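Local coordinates for protein VIN1 (PDB 6BFI) that probably binds actin filaments and may play a role in cell-cell adhesion in a sponge, as a member of the vinculin family, at residues Ala675-Glu680 with Ser693-Met698; Arg700-Met705 with Glu801-Thr806. One frame throughout, in Å; residues are numbered along the deposited sequence.

Interaction 1: Ala675-Glu680 with Ser693-Met698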
loop_
_atom_site.group_PDB
_atom_site.type_symbol
_atom_site.label_atom_id
_atom_site.label_comp_id
_atom_site.label_asym_id
_atom_site.label_seq_id
_atom_site.Cartn_x
_atom_site.Cartn_y
_atom_site.Cartn_z
ATOM N N ALA A 675 11.606 4.662 -21.763
ATOM C CA ALA A 675 11.783 6.100 -21.927
ATOM C C ALA A 675 11.259 6.880 -20.733
ATOM O O ALA A 675 11.842 7.908 -20.372
ATOM C CB ALA A 675 11.086 6.575 -23.202
ATOM N N SER A 676 10.177 6.412 -20.105
ATOM C CA SER A 676 9.720 7.050 -18.875
ATOM C C SER A 676 10.741 6.876 -17.761
ATOM O O SER A 676 10.981 7.804 -16.981
ATOM C CB SER A 676 8.364 6.484 -18.454
ATOM O OG SER A 676 8.481 5.133 -18.045
ATOM N N VAL A 677 11.359 5.697 -17.671
ATOM C CA VAL A 677 12.387 5.492 -16.651
ATOM C C VAL A 677 13.609 6.356 -16.943
ATOM O O VAL A 677 14.104 7.083 -16.067
ATOM C CB VAL A 677 12.760 4.003 -16.554
ATOM C CG1 VAL A 677 14.043 3.834 -15.778
ATOM C CG2 VAL A 677 11.640 3.233 -15.895
ATOM N N PHE A 678 14.117 6.286 -18.178
ATOM C CA PHE A 678 15.280 7.081 -18.560
ATOM C C PHE A 678 15.034 8.564 -18.328
ATOM O O PHE A 678 15.937 9.292 -17.901
ATOM C CB PHE A 678 15.632 6.819 -20.026
ATOM C CG PHE A 678 16.815 7.605 -20.518
ATOM C CD1 PHE A 678 18.102 7.119 -20.353
ATOM C CD2 PHE A 678 16.642 8.825 -21.149
ATOM C CE1 PHE A 678 19.193 7.840 -20.804
ATOM C CE2 PHE A 678 17.729 9.549 -21.600
ATOM C CZ PHE A 678 19.006 9.054 -21.428
ATOM N N ARG A 679 13.815 9.031 -18.596
ATOM C CA ARG A 679 13.505 10.438 -18.390
ATOM C C ARG A 679 13.383 10.773 -16.911
ATOM O O ARG A 679 13.734 11.883 -16.499
ATOM C CB ARG A 679 12.219 10.799 -19.129
ATOM C CG ARG A 679 12.044 12.279 -19.374
ATOM C CD ARG A 679 11.095 12.525 -20.533
ATOM N NE ARG A 679 11.559 11.904 -21.773
ATOM C CZ ARG A 679 11.052 10.786 -22.289
ATOM N NH1 ARG A 679 10.057 10.164 -21.672
ATOM N NH2 ARG A 679 11.539 10.292 -23.420
ATOM N N GLU A 680 12.890 9.833 -16.100
ATOM C CA GLU A 680 12.849 10.065 -14.660
ATOM C C GLU A 680 14.253 10.205 -14.087
ATOM O O GLU A 680 14.513 11.090 -13.264
ATOM C CB GLU A 680 12.096 8.929 -13.962
ATOM C CG GLU A 680 12.008 9.072 -12.448
ATOM C CD GLU A 680 11.125 10.228 -12.019
ATOM O OE1 GLU A 680 10.217 10.604 -12.791
ATOM O OE2 GLU A 680 11.342 10.763 -10.911
ATOM N N SER A 693 22.999 5.939 -12.314
ATOM C CA SER A 693 23.758 5.258 -13.358
ATOM C C SER A 693 23.158 3.892 -13.669
ATOM O O SER A 693 22.919 3.555 -14.837
ATOM C CB SER A 693 25.219 5.118 -12.930
ATOM O OG SER A 693 25.713 6.337 -12.403
ATOM N N LEU A 694 22.906 3.092 -12.629
ATOM C CA LEU A 694 22.306 1.775 -12.831
ATOM C C LEU A 694 20.949 1.887 -13.511
ATOM O O LEU A 694 20.611 1.074 -14.381
ATOM C CB LEU A 694 22.165 1.043 -11.496
ATOM C CG LEU A 694 23.413 0.850 -10.632
ATOM C CD1 LEU A 694 23.111 -0.077 -9.464
ATOM C CD2 LEU A 694 24.577 0.321 -11.457
ATOM N N VAL A 695 20.159 2.892 -13.130
ATOM C CA VAL A 695 18.812 3.015 -13.679
ATOM C C VAL A 695 18.861 3.442 -15.142
ATOM O O VAL A 695 18.111 2.923 -15.976
ATOM C CB VAL A 695 17.980 3.986 -12.827
ATOM C CG1 VAL A 695 16.675 4.274 -13.511
ATOM C CG2 VAL A 695 17.728 3.393 -11.450
ATOM N N LYS A 696 19.738 4.390 -15.480
ATOM C CA LYS A 696 19.886 4.793 -16.876
ATOM C C LYS A 696 20.352 3.624 -17.733
ATOM O O LYS A 696 19.804 3.372 -18.815
ATOM C CB LYS A 696 20.860 5.966 -16.988
ATOM C CG LYS A 696 20.197 7.332 -17.027
ATOM C CD LYS A 696 21.235 8.432 -17.162
ATOM C CE LYS A 696 20.587 9.786 -17.374
ATOM N NZ LYS A 696 21.594 10.882 -17.465
ATOM N N GLN A 697 21.365 2.893 -17.259
ATOM C CA GLN A 697 21.827 1.712 -17.984
ATOM C C GLN A 697 20.696 0.708 -18.177
ATOM O O GLN A 697 20.542 0.131 -19.262
ATOM C CB GLN A 697 22.998 1.072 -17.237
ATOM C CG GLN A 697 23.660 -0.091 -17.960
ATOM C CD GLN A 697 24.706 0.352 -18.969
ATOM O OE1 GLN A 697 24.639 1.454 -19.517
ATOM N NE2 GLN A 697 25.688 -0.508 -19.214
ATOM N N MET A 698 19.882 0.501 -17.138
ATOM C CA MET A 698 18.763 -0.429 -17.243
ATOM C C MET A 698 17.747 0.045 -18.275
ATOM O O MET A 698 17.163 -0.767 -19.002
ATOM C CB MET A 698 18.103 -0.607 -15.876
ATOM C CG MET A 698 17.082 -1.729 -15.819
ATOM S SD MET A 698 16.444 -1.992 -14.153
ATOM C CE MET A 698 17.970 -2.032 -13.214
#
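V677 and V695 meet methyl to methyl across two neighbouring helices. V677 CG1 lies 3.5 Å from V695 CG1. The two short side chains cross nearly at a right angle. Of their methyls, the two CG1 make the contact. The CB bond of V677 points toward the facing helix. In V695 the bond from backbone to CB leaves along the flank, and CG1 makes up the remaining distance. In both residues the branch that reaches the other helix is the one opposite the backbone N (chi1 165° in V677 and 171° in V695).

The segments run in roughly opposite directions on helices 669-682 and 690-710, which form an antiparallel helical hairpin. The backbones are close: F678 CA is 5.4 Å from K696 CA. The second pair sits there. The F678 ring and the K696 chain approach at a slant. K696 CG is 3.9 Å from both F678 CD1 and F678 CE1, and further along the chain K696 CE is 4.2 Å from F678 CE1. The methylenes of the lysine thus supply an apolar surface against the ring.

Beyond CG the lysine chain is extended, and its NZ forms a salt bridge with D682. Helix 649-659 packs on F678 through E655, L658 and R659. V695 also touches L736 and I811 of two further helices.

Interaction 2: Arg700-Met705 with Glu801-Thr806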
loop_
_atom_site.group_PDB
_atom_site.type_symbol
_atom_site.label_atom_id
_atom_site.label_comp_id
_atom_site.label_asym_id
_atom_site.label_seq_id
_atom_site.Cartn_x
_atom_site.Cartn_y
_atom_site.Cartn_z
ATOM N N ARG A 700 18.448 1.914 -20.981
ATOM C CA ARG A 700 19.066 1.631 -22.275
ATOM C C ARG A 700 18.883 0.166 -22.657
ATOM O O ARG A 700 18.429 -0.154 -23.765
ATOM C CB ARG A 700 20.553 1.991 -22.234
ATOM C CG ARG A 700 20.856 3.436 -21.865
ATOM C CD ARG A 700 22.359 3.682 -21.830
ATOM N NE ARG A 700 22.695 5.009 -21.318
ATOM C CZ ARG A 700 23.266 5.239 -20.140
ATOM N NH1 ARG A 700 23.581 4.229 -19.341
ATOM N NH2 ARG A 700 23.532 6.482 -19.763
ATOM N N LYS A 701 19.221 -0.739 -21.733
ATOM C CA LYS A 701 19.079 -2.167 -21.999
ATOM C C LYS A 701 17.637 -2.535 -22.325
ATOM O O LYS A 701 17.386 -3.347 -23.225
ATOM C CB LYS A 701 19.582 -2.968 -20.800
ATOM C CG LYS A 701 21.076 -2.817 -20.532
ATOM C CD LYS A 701 21.478 -3.535 -19.253
ATOM C CE LYS A 701 22.981 -3.486 -19.033
ATOM N NZ LYS A 701 23.723 -4.166 -20.128
ATOM N N MET A 702 16.673 -1.941 -21.617
ATOM C CA MET A 702 15.271 -2.269 -21.867
ATOM C C MET A 702 14.825 -1.782 -23.241
ATOM O O MET A 702 14.026 -2.449 -23.914
ATOM C CB MET A 702 14.388 -1.677 -20.768
ATOM C CG MET A 702 12.923 -2.077 -20.866
ATOM S SD MET A 702 12.610 -3.824 -20.502
ATOM C CE MET A 702 12.928 -3.872 -18.738
ATOM N N ALA A 703 15.331 -0.621 -23.675
ATOM C CA ALA A 703 15.059 -0.161 -25.033
ATOM C C ALA A 703 15.641 -1.122 -26.064
ATOM O O ALA A 703 14.998 -1.426 -27.082
ATOM C CB ALA A 703 15.619 1.247 -25.237
ATOM N N MET A 704 16.858 -1.617 -25.815
ATOM C CA MET A 704 17.427 -2.626 -26.703
ATOM C C MET A 704 16.551 -3.870 -26.753
ATOM O O MET A 704 16.355 -4.458 -27.827
ATOM C CB MET A 704 18.846 -2.984 -26.263
ATOM C CG MET A 704 19.815 -1.819 -26.315
ATOM S SD MET A 704 19.725 -0.936 -27.883
ATOM C CE MET A 704 20.252 -2.204 -29.034
ATOM N N MET A 705 16.005 -4.285 -25.604
ATOM C CA MET A 705 15.087 -5.421 -25.597
ATOM C C MET A 705 13.876 -5.142 -26.474
ATOM O O MET A 705 13.464 -5.995 -27.266
ATOM C CB MET A 705 14.637 -5.761 -24.175
ATOM C CG MET A 705 13.484 -6.770 -24.173
ATOM S SD MET A 705 12.859 -7.295 -22.566
ATOM C CE MET A 705 14.314 -8.071 -21.883
ATOM N N GLU A 801 6.857 -3.613 -18.547
ATOM C CA GLU A 801 6.224 -2.384 -18.079
ATOM C C GLU A 801 6.173 -2.342 -16.557
ATOM O O GLU A 801 6.512 -1.325 -15.939
ATOM C CB GLU A 801 4.819 -2.258 -18.672
ATOM C CG GLU A 801 4.799 -1.881 -20.142
ATOM C CD GLU A 801 3.415 -1.982 -20.752
ATOM O OE1 GLU A 801 2.586 -2.752 -20.223
ATOM O OE2 GLU A 801 3.153 -1.288 -21.757
ATOM N N ASN A 802 5.759 -3.451 -15.933
ATOM C CA ASN A 802 5.729 -3.501 -14.474
ATOM C C ASN A 802 7.117 -3.270 -13.882
ATOM O O ASN A 802 7.266 -2.544 -12.888
ATOM C CB ASN A 802 5.155 -4.838 -14.013
ATOM C CG ASN A 802 5.248 -5.023 -12.517
ATOM O OD1 ASN A 802 5.818 -6.000 -12.037
ATOM N ND2 ASN A 802 4.695 -4.077 -11.768
ATOM N N LEU A 803 8.148 -3.869 -14.486
ATOM C CA LEU A 803 9.510 -3.658 -14.001
ATOM C C LEU A 803 9.916 -2.193 -14.097
ATOM O O LEU A 803 10.525 -1.650 -13.169
ATOM C CB LEU A 803 10.497 -4.526 -14.779
ATOM C CG LEU A 803 11.962 -4.338 -14.373
ATOM C CD1 LEU A 803 12.158 -4.658 -12.896
ATOM C CD2 LEU A 803 12.884 -5.187 -15.235
ATOM N N MET A 804 9.588 -1.534 -15.211
ATOM C CA MET A 804 9.980 -0.135 -15.366
ATOM C C MET A 804 9.242 0.768 -14.381
ATOM O O MET A 804 9.852 1.661 -13.777
ATOM C CB MET A 804 9.751 0.316 -16.807
ATOM C CG MET A 804 10.802 -0.219 -17.772
ATOM S SD MET A 804 12.426 -0.345 -16.983
ATOM C CE MET A 804 13.447 0.584 -18.111
ATOM N N ARG A 805 7.935 0.551 -14.199
ATOM C CA ARG A 805 7.199 1.288 -13.173
ATOM C C ARG A 805 7.852 1.115 -11.808
ATOM O O ARG A 805 8.060 2.088 -11.070
ATOM C CB ARG A 805 5.743 0.824 -13.128
ATOM C CG ARG A 805 4.896 1.288 -14.295
ATOM C CD ARG A 805 3.419 1.046 -14.018
ATOM N NE ARG A 805 3.133 -0.364 -13.773
ATOM C CZ ARG A 805 2.744 -1.221 -14.710
ATOM N NH1 ARG A 805 2.588 -0.811 -15.961
ATOM N NH2 ARG A 805 2.507 -2.487 -14.396
ATOM N N THR A 806 8.201 -0.128 -11.469
ATOM C CA THR A 806 8.825 -0.394 -10.178
ATOM C C THR A 806 10.152 0.344 -10.036
ATOM O O THR A 806 10.422 0.946 -8.992
ATOM C CB THR A 806 9.018 -1.899 -9.998
ATOM O OG1 THR A 806 7.745 -2.551 -10.065
ATOM C CG2 THR A 806 9.662 -2.198 -8.655
#
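M702 touches both L803 and M804, and all contacts between 700-705 and 801-806 are apolar. M702 and M804 lie alongside each other: the two thioether chains run side by side but head opposite ways. The terminal methyl of M804 therefore reaches the root of M702: M804 CE is 3.6 Å from M702 CB. M804 CE is also 3.9 Å from M702 CG. The tip of M702 lies near the sulfur: M702 CE is 4.0 Å from M804 SD. Both methionines are kinked in their outer torsions, so neither chain spans the gap stretched out. M702 CG stands opposite the backbone N (chi1 -174°), and the kinks then carry CE over to L803. There M702 CE meets one leucine branch, with L803 CD2 3.7 Å away. The methionine and leucine chains approach at an oblique angle. L803 also packs on I766 of helix 763-778.

No hydrogen bond joins the two segments. Within 801-806, T806 OG1 donates to N802 O at 2.9 Å. T806 N binds the same oxygen from the other face of its carbonyl plane. Two donors of one residue thus grip this carbonyl, and the threonine hydroxyl is satisfied by its own helix.

R700 and K701 form salt bridges to other helices: R700 with E655 and K701 with E728.

Helices 690-710 and 786-817 run roughly antiparallel here. Methionine and leucine packing between such helices is consistent with the core of an antiparallel helical bundle, as in the vinculin family.

Overall arrangement
The two contacts have centres about 8 Å apart and lie on the same side of the chain's centre. They come in series along the chain: 693-698 ends just before 700-705 begins. Both use helix 690-710. Interaction 1 pairs it with helix 669-682, its close neighbour in sequence. Interaction 2 pairs it with helix 786-817, whose segment follows 96 residues later. The contacts also touch directly, since V677 CG2 is 3.2 Å from M804 O. Three helices therefore meet in one buried region. Helix 690-710 thus links a local hairpin to a helix far along the sequence within this C-terminal helical part of the protein.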